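Colicin-D (Escherichia coli, PDB 5ZNM) is a plasmid-encoded toxin that inhibits protein synthesis in Escherichia coli and closely related bacteria by means of a C-terminal tRNase domain. Local coordinates at residues Leu48-Thr53 with Phe262-Pro267; Asp194-Pro199 with Ile209-Val214; Tyr299-Asp304 with Ser367-Asn372. All coordinates share one frame; numbering follows the deposited sequence.

Contact 1. Residues Leu48-Thr53 with Phe262-Pro267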
# COMPACT_ATOMS: atom_id res chain seq x y z
N LEU A 48 -8.07 17.84 9.41
CA LEU A 48 -7.23 17.23 8.39
C LEU A 48 -6.06 16.58 9.10
O LEU A 48 -5.34 17.25 9.84
CB LEU A 48 -6.72 18.26 7.39
CG LEU A 48 -7.66 18.82 6.33
CD1 LEU A 48 -6.94 19.99 5.67
CD2 LEU A 48 -8.00 17.74 5.31
N VAL A 49 -5.87 15.28 8.89
CA VAL A 49 -4.85 14.53 9.60
C VAL A 49 -3.85 13.95 8.60
O VAL A 49 -4.23 13.34 7.59
CB VAL A 49 -5.46 13.41 10.46
CG1 VAL A 49 -4.36 12.68 11.27
CG2 VAL A 49 -6.55 13.96 11.35
N LEU A 50 -2.57 14.17 8.90
CA LEU A 50 -1.45 13.44 8.32
C LEU A 50 -1.06 12.30 9.25
O LEU A 50 -0.93 12.49 10.46
CB LEU A 50 -0.24 14.36 8.13
CG LEU A 50 -0.33 15.47 7.09
CD1 LEU A 50 0.69 16.56 7.38
CD2 LEU A 50 -0.12 14.85 5.71
N ASN A 51 -0.85 11.11 8.69
CA ASN A 51 -0.31 10.00 9.46
C ASN A 51 1.18 9.90 9.20
O ASN A 51 1.64 10.12 8.07
CB ASN A 51 -1.01 8.69 9.10
CG ASN A 51 -2.43 8.64 9.60
OD1 ASN A 51 -2.79 9.34 10.57
ND2 ASN A 51 -3.27 7.81 8.96
N ASN A 52 1.96 9.56 10.23
CA ASN A 52 3.39 9.36 10.03
C ASN A 52 3.72 7.91 9.64
O ASN A 52 4.75 7.38 10.05
CB ASN A 52 4.18 9.79 11.27
CG ASN A 52 4.44 11.30 11.30
OD1 ASN A 52 5.09 11.82 12.22
ND2 ASN A 52 3.95 12.01 10.30
N THR A 53 2.85 7.28 8.86
CA THR A 53 3.17 6.03 8.18
C THR A 53 4.29 6.25 7.16
O THR A 53 4.11 7.00 6.20
CB THR A 53 1.91 5.53 7.47
OG1 THR A 53 0.81 5.60 8.39
CG2 THR A 53 2.10 4.10 6.97
N PHE A 262 3.55 22.40 1.25
CA PHE A 262 4.69 22.52 2.15
C PHE A 262 5.39 21.18 2.23
O PHE A 262 4.92 20.17 1.69
CB PHE A 262 4.26 23.00 3.54
CG PHE A 262 3.35 22.04 4.28
CD1 PHE A 262 1.97 22.08 4.09
CD2 PHE A 262 3.87 21.13 5.20
CE1 PHE A 262 1.13 21.22 4.77
CE2 PHE A 262 3.05 20.26 5.90
CZ PHE A 262 1.66 20.31 5.68
N ILE A 263 6.53 21.17 2.92
CA ILE A 263 7.26 19.95 3.22
C ILE A 263 7.41 19.86 4.74
O ILE A 263 7.59 20.88 5.41
CB ILE A 263 8.63 19.95 2.51
CG1 ILE A 263 8.41 19.80 1.00
CG2 ILE A 263 9.54 18.83 3.03
CD1 ILE A 263 9.62 20.08 0.15
N TYR A 264 7.25 18.65 5.27
CA TYR A 264 7.61 18.39 6.67
C TYR A 264 8.35 17.06 6.73
O TYR A 264 8.37 16.28 5.77
CB TYR A 264 6.38 18.40 7.59
CG TYR A 264 5.62 17.10 7.66
CD1 TYR A 264 4.94 16.60 6.55
CD2 TYR A 264 5.58 16.37 8.83
CE1 TYR A 264 4.24 15.41 6.61
CE2 TYR A 264 4.90 15.17 8.90
CZ TYR A 264 4.22 14.69 7.80
OH TYR A 264 3.55 13.49 7.89
N TRP A 265 8.98 16.80 7.88
CA TRP A 265 9.76 15.58 8.09
C TRP A 265 9.03 14.65 9.06
O TRP A 265 8.43 15.11 10.03
CB TRP A 265 11.13 15.90 8.67
CG TRP A 265 12.00 16.67 7.77
CD1 TRP A 265 12.09 18.04 7.68
CD2 TRP A 265 12.92 16.14 6.81
NE1 TRP A 265 13.01 18.38 6.73
CE2 TRP A 265 13.54 17.24 6.18
CE3 TRP A 265 13.29 14.84 6.43
CZ2 TRP A 265 14.50 17.09 5.19
CZ3 TRP A 265 14.25 14.69 5.44
CH2 TRP A 265 14.84 15.81 4.83
N ARG A 266 9.09 13.34 8.79
CA ARG A 266 8.62 12.30 9.70
C ARG A 266 9.69 11.24 9.82
O ARG A 266 10.60 11.16 8.98
CB ARG A 266 7.31 11.64 9.23
CG ARG A 266 7.40 10.92 7.87
CD ARG A 266 6.00 10.38 7.42
NE ARG A 266 6.03 9.93 6.03
CZ ARG A 266 4.99 9.95 5.21
NH1 ARG A 266 3.81 10.40 5.63
NH2 ARG A 266 5.13 9.55 3.95
N PRO A 267 9.64 10.42 10.87
CA PRO A 267 10.61 9.32 10.98
C PRO A 267 10.51 8.39 9.78
O PRO A 267 9.45 8.23 9.17
CB PRO A 267 10.23 8.62 12.29
CG PRO A 267 9.53 9.67 13.11
CD PRO A 267 8.77 10.49 12.06
O HOH W 1 7.24 7.21 10.68

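Contact 2. Residues Asp194-Pro199 with Ile209-Val214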
# COMPACT_ATOMS: atom_id res chain seq x y z
N ASP A 194 0.74 15.90 16.92
CA ASP A 194 1.48 17.06 16.48
C ASP A 194 0.57 17.98 15.69
O ASP A 194 -0.50 17.59 15.22
CB ASP A 194 2.69 16.66 15.63
CG ASP A 194 3.70 15.86 16.42
OD1 ASP A 194 4.21 16.38 17.45
OD2 ASP A 194 3.97 14.72 16.02
N LYS A 195 1.00 19.23 15.56
CA LYS A 195 0.20 20.21 14.83
C LYS A 195 1.11 21.01 13.92
O LYS A 195 2.16 21.50 14.35
CB LYS A 195 -0.54 21.14 15.79
CG LYS A 195 -1.44 22.18 15.12
CD LYS A 195 -2.42 22.78 16.14
CE LYS A 195 -2.74 24.23 15.85
NZ LYS A 195 -3.80 24.75 16.77
N ILE A 196 0.69 21.14 12.66
CA ILE A 196 1.30 22.03 11.69
C ILE A 196 0.29 23.14 11.38
O ILE A 196 -0.90 22.87 11.23
CB ILE A 196 1.71 21.26 10.41
CG1 ILE A 196 2.93 20.37 10.71
CG2 ILE A 196 2.00 22.20 9.26
CD1 ILE A 196 3.11 19.27 9.68
N THR A 197 0.75 24.38 11.32
CA THR A 197 -0.15 25.48 11.02
C THR A 197 0.27 26.16 9.73
O THR A 197 1.46 26.47 9.54
CB THR A 197 -0.21 26.50 12.15
OG1 THR A 197 1.10 27.02 12.40
CG2 THR A 197 -0.77 25.85 13.42
N LEU A 198 -0.71 26.36 8.80
CA LEU A 198 -0.43 27.08 7.57
C LEU A 198 -0.90 28.52 7.70
O LEU A 198 -1.96 28.78 8.30
CB LEU A 198 -1.13 26.43 6.37
CG LEU A 198 -0.93 24.92 6.22
CD1 LEU A 198 -1.51 24.42 4.90
CD2 LEU A 198 0.53 24.55 6.33
N PRO A 199 -0.14 29.45 7.12
CA PRO A 199 -0.53 30.86 7.20
C PRO A 199 -1.87 31.11 6.51
O PRO A 199 -2.27 30.39 5.59
CB PRO A 199 0.60 31.59 6.46
CG PRO A 199 1.26 30.55 5.62
CD PRO A 199 1.12 29.25 6.38
N ILE A 209 -3.30 21.59 10.67
CA ILE A 209 -3.22 20.21 10.20
C ILE A 209 -2.72 19.37 11.36
O ILE A 209 -1.71 19.72 11.98
CB ILE A 209 -2.29 20.06 8.98
CG1 ILE A 209 -2.83 20.86 7.80
CG2 ILE A 209 -2.12 18.58 8.60
CD1 ILE A 209 -1.76 21.24 6.82
N LEU A 210 -3.46 18.32 11.69
CA LEU A 210 -3.07 17.42 12.77
C LEU A 210 -2.12 16.36 12.22
O LEU A 210 -2.20 15.97 11.06
CB LEU A 210 -4.30 16.75 13.37
CG LEU A 210 -5.33 17.69 14.00
CD1 LEU A 210 -6.56 16.94 14.45
CD2 LEU A 210 -4.71 18.45 15.16
N VAL A 211 -1.21 15.88 13.07
CA VAL A 211 -0.34 14.78 12.68
C VAL A 211 -0.47 13.69 13.72
O VAL A 211 -0.25 13.94 14.91
CB VAL A 211 1.13 15.22 12.54
CG1 VAL A 211 1.98 14.07 12.07
CG2 VAL A 211 1.27 16.38 11.57
N ASN A 212 -0.86 12.49 13.28
CA ASN A 212 -0.83 11.33 14.15
C ASN A 212 0.58 10.73 14.07
O ASN A 212 0.93 10.19 13.02
CB ASN A 212 -1.88 10.30 13.73
CG ASN A 212 -1.98 9.12 14.68
OD1 ASN A 212 -1.10 8.89 15.53
ND2 ASN A 212 -3.04 8.34 14.51
N PRO A 213 1.41 10.84 15.09
CA PRO A 213 2.80 10.38 14.96
C PRO A 213 2.96 8.88 15.01
O PRO A 213 4.07 8.40 14.76
CB PRO A 213 3.51 11.06 16.15
CG PRO A 213 2.47 11.29 17.13
CD PRO A 213 1.16 11.43 16.41
N VAL A 214 1.92 8.11 15.30
CA VAL A 214 2.01 6.65 15.35
C VAL A 214 1.78 6.12 13.94
O VAL A 214 0.71 6.35 13.36
CB VAL A 214 0.97 6.07 16.31
CG1 VAL A 214 1.15 4.55 16.41
CG2 VAL A 214 1.07 6.72 17.70

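Contact 3. Residues Tyr299-Asp304 with Ser367-Asn372. With SO4 (sulfate ion), chain C.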
# COMPACT_ATOMS: atom_id res chain seq x y z
N TYR A 299 -19.66 34.38 -12.56
CA TYR A 299 -19.29 35.71 -12.08
C TYR A 299 -20.11 36.80 -12.75
O TYR A 299 -20.21 37.91 -12.21
CB TYR A 299 -17.80 35.95 -12.30
CG TYR A 299 -17.31 37.22 -11.66
CD1 TYR A 299 -17.06 37.28 -10.30
CD2 TYR A 299 -17.13 38.38 -12.41
CE1 TYR A 299 -16.64 38.44 -9.70
CE2 TYR A 299 -16.71 39.57 -11.82
CZ TYR A 299 -16.47 39.58 -10.46
OH TYR A 299 -16.04 40.72 -9.84
N LYS A 300 -20.72 36.50 -13.90
CA LYS A 300 -21.64 37.43 -14.55
C LYS A 300 -22.75 37.90 -13.62
O LYS A 300 -23.32 38.97 -13.83
CB LYS A 300 -22.24 36.76 -15.79
CG LYS A 300 -23.01 35.48 -15.46
CD LYS A 300 -23.61 34.81 -16.72
CE LYS A 300 -24.18 33.42 -16.39
NZ LYS A 300 -24.68 32.70 -17.60
N HIS A 301 -23.09 37.11 -12.61
CA HIS A 301 -24.13 37.47 -11.65
C HIS A 301 -23.60 38.22 -10.42
O HIS A 301 -24.40 38.56 -9.54
CB HIS A 301 -24.87 36.22 -11.17
CG HIS A 301 -25.55 35.46 -12.27
ND1 HIS A 301 -26.57 36.00 -13.02
CD2 HIS A 301 -25.35 34.21 -12.74
CE1 HIS A 301 -26.97 35.11 -13.91
NE2 HIS A 301 -26.24 34.02 -13.77
N ALA A 302 -22.30 38.50 -10.34
CA ALA A 302 -21.76 39.03 -9.08
C ALA A 302 -22.31 40.42 -8.76
O ALA A 302 -22.38 40.81 -7.59
CB ALA A 302 -20.23 39.07 -9.12
N GLY A 303 -22.71 41.18 -9.79
CA GLY A 303 -23.33 42.48 -9.54
C GLY A 303 -24.62 42.39 -8.73
O GLY A 303 -24.92 43.28 -7.94
N ASP A 304 -25.39 41.31 -8.92
CA ASP A 304 -26.58 41.09 -8.10
C ASP A 304 -26.24 40.84 -6.64
O ASP A 304 -27.12 40.94 -5.78
CB ASP A 304 -27.40 39.91 -8.64
CG ASP A 304 -28.17 40.27 -9.89
OD1 ASP A 304 -28.19 41.47 -10.21
OD2 ASP A 304 -28.76 39.37 -10.52
N SER A 367 -25.56 28.43 -9.13
CA SER A 367 -25.68 29.79 -9.64
C SER A 367 -26.50 30.60 -8.64
O SER A 367 -27.00 30.06 -7.65
CB SER A 367 -26.35 29.81 -11.03
OG SER A 367 -26.18 31.08 -11.62
N GLY A 368 -26.63 31.89 -8.92
CA GLY A 368 -27.51 32.75 -8.15
C GLY A 368 -27.69 34.07 -8.85
O GLY A 368 -26.90 34.45 -9.72
N TRP A 369 -28.73 34.80 -8.43
CA TRP A 369 -29.09 36.06 -9.07
C TRP A 369 -30.20 36.72 -8.27
O TRP A 369 -30.72 36.16 -7.30
CB TRP A 369 -29.52 35.86 -10.54
CG TRP A 369 -30.72 34.96 -10.79
CD1 TRP A 369 -32.04 35.31 -10.72
CD2 TRP A 369 -30.69 33.58 -11.20
NE1 TRP A 369 -32.84 34.23 -11.05
CE2 TRP A 369 -32.03 33.16 -11.34
CE3 TRP A 369 -29.66 32.66 -11.44
CZ2 TRP A 369 -32.36 31.85 -11.72
CZ3 TRP A 369 -30.00 31.36 -11.82
CH2 TRP A 369 -31.34 30.97 -11.95
N LYS A 370 -30.54 37.95 -8.68
CA LYS A 370 -31.59 38.72 -8.01
C LYS A 370 -32.93 38.50 -8.70
O LYS A 370 -33.05 38.68 -9.92
CB LYS A 370 -31.26 40.22 -8.00
CG LYS A 370 -32.21 41.04 -7.11
CD LYS A 370 -31.76 42.51 -6.95
CE LYS A 370 -30.33 42.63 -6.40
NZ LYS A 370 -30.11 41.96 -5.05
N ILE A 371 -33.95 38.15 -7.91
CA ILE A 371 -35.31 37.99 -8.41
C ILE A 371 -35.89 39.36 -8.76
O ILE A 371 -35.78 40.31 -7.97
CB ILE A 371 -36.19 37.29 -7.37
CG1 ILE A 371 -35.68 35.88 -7.05
CG2 ILE A 371 -37.66 37.27 -7.84
CD1 ILE A 371 -35.62 34.98 -8.27
N ASN A 372 -36.53 39.45 -9.93
CA ASN A 372 -37.32 40.62 -10.31
C ASN A 372 -38.79 40.31 -10.01
O ASN A 372 -39.43 39.56 -10.78
CB ASN A 372 -37.13 40.95 -11.80
CG ASN A 372 -37.96 42.16 -12.25
OD1 ASN A 372 -38.75 42.72 -11.49
ND2 ASN A 372 -37.77 42.58 -13.49
S SO4 C . -24.98 32.18 -21.23
O1 SO4 C . -25.53 31.39 -20.13
O2 SO4 C . -25.99 33.11 -21.68
O3 SO4 C . -23.79 32.88 -20.77
O4 SO4 C . -24.59 31.32 -22.35
O HOH W 2 -27.99 42.97 -3.72
O HOH W 3 -31.21 39.24 -11.99

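Contact 1. Residues Leu48-Thr53 with Phe262-Pro267
Leu50 and Tyr264 reach toward each other tip to tip, with Leu50 CD1 resting 3.8 Å from Tyr264 CE1. The same methyl lies near the plane of the Phe262 ring, at its edge, 4.2 Å from Phe262 CZ. One leucine methyl thus makes apolar contacts with two aromatic rings of strand 262-267, which belongs to a different sheet from strand 49-51. Farther along, Asn52 ND2 lies in the plane of the Tyr264 ring at its edge, beside OH, the amide plane turned 25° from the ring. ND2 is only 2.9 Å from Tyr264 OH, but the angle is poor for a hydrogen bond; Asn52 OD1 is hydrogen-bonded to a glycerol molecule, probably from the crystallisation liquor. Asn52 also slides past Arg266 in the opposite direction, ND2 lying 3.5 Å from Arg266 CB and the amide and guanidinium planes standing 77° apart. The Arg266 chain, extended from CG to NE, carries the guanidinium beneath Thr53 O, which sits over the centre of one face, 3.2 Å from Arg266 CZ, while Arg266 NH1 gives a weak 3.3 Å hydrogen bond to Asn51 O. Stronger partners hold the rest of this group: Glu275 forms a salt bridge to NE, and Ser56 O accepts from NH2. A water donates to both Asn52 O and Pro267 O, 2.6 Å from the former. The chemistry therefore changes along the contact, from apolar at Leu50 to polar at Arg266, where the buried positive charge is met by a carboxylate and by backbone carbonyls that would be expected to stabilise it.

Contact 2. Residues Asp194-Pro199 with Ile209-Val214
A beta hairpin brings strands 194-198 and 207-212 side by side and antiparallel, as the middle pair of a four-stranded mixed sheet. Asp194 with Val211 and Ile196 with Ile209 are hydrogen-bonded pairs, and Lys195 with Leu210 is the non-hydrogen-bonded pair between them. Asp194 N donates to Val211 O at 3.0 Å, and Val211 N returns a bond to Asp194 O at 2.8 Å. Both bonds of the second pair are straight, with N-H...O angles of 171° and 170°: Ile196 N reaches Ile209 O at 2.9 Å, and Ile209 N reaches Ile196 O at 2.8 Å. Asp194, Ile196, Ile209 and Val211 share one face of the sheet, where Ile196 and Ile209 also meet Phe262 of the neighbouring sheet. On that face Ile196 CD1 passes obliquely to within 3.9 Å of Val211 CG2, a diagonal contact between one hydrogen-bonded pair and the other. Ile209 CD1, anti to CA (chi2 156°), extends to Leu198 and touches its CD1 at 3.7 Å, carrying the apolar row on along the ladder, where Leu198 is backbone-bonded to Arg207. At the other end Asp194 OD2 lies 3.7 Å from Pro213 CB, while OD1 forms a salt bridge with Arg187 NE. Lys195 and Leu210 occupy the reverse face, where Leu210 packs on Val41 and Met42 of helix 32-42. At the end of the strand, Asn212 OD1 accepts from Val214 N, an Asx turn. The alternation of pairs is that of antiparallel beta pairing, here in a hairpin that forms the sheet's inner two strands.

Contact 3. Residues Tyr299-Asp304 with Ser367-Asn372
The His301 ring lies between Lys300 CG, over the rim of one face, and Trp369 CE3, 4.3 Å above the rim of the other. Gly368 O shares the face turned to Trp369 and comes within 3.1 Å of His301 CG; this buried oxygen has no hydrogen-bond partner in the model. The His301 and Trp369 side chains point the same way, their planes inclined at 42°. Ser367 OG lies in plane at the edge of the indole and 3.4 Å from His301 CD2. Through these residues a 3-10 segment of the tRNase domain, 299-304, packs on strand 365-370, an outermost strand of a four-stranded antiparallel sheet. Asp304 binds that strand twice. Its OD2 accepts from Lys370 N at 2.9 Å, the donor standing 52° out of the carboxylate plane. Its backbone O receives Lys370 NZ at 3.2 Å; bends at chi3 (-56°) and chi4 fold the lysine chain back to it. Asn355 grips both ends of this second bond, OD1 accepting from Lys370 NZ and ND2 donating to Asp304 O. Waters bridge Asp304 O to Lys370 NZ and Asp304 OD2 to Lys370 O. Lys300 NZ bonds weakly to O3 of a sulfate ion, probably from the crystallisation liquor.

Contacts 1 and 2 are neighbours, their centres 7 Å apart, and contact 2 is nested along the chain within the loop that contact 1 closes. Strand 49-51 runs parallel to strand 207-212 in the mixed sheet, with Leu50 backbone hydrogen-bonded to Leu210 and Asn212. Contact 2 is the inner pair of that sheet, and contact 1 packs it against strand 262-267 of the five-stranded antiparallel sheet. Contact 3 follows later in the chain, its centre about 42 Å from contact 1 and 40 Å from contact 2, in the C-terminal tRNase domain. The spacing reflects a two-part construct: a central domain of packed sheets and a separate RNase domain with its own sheet.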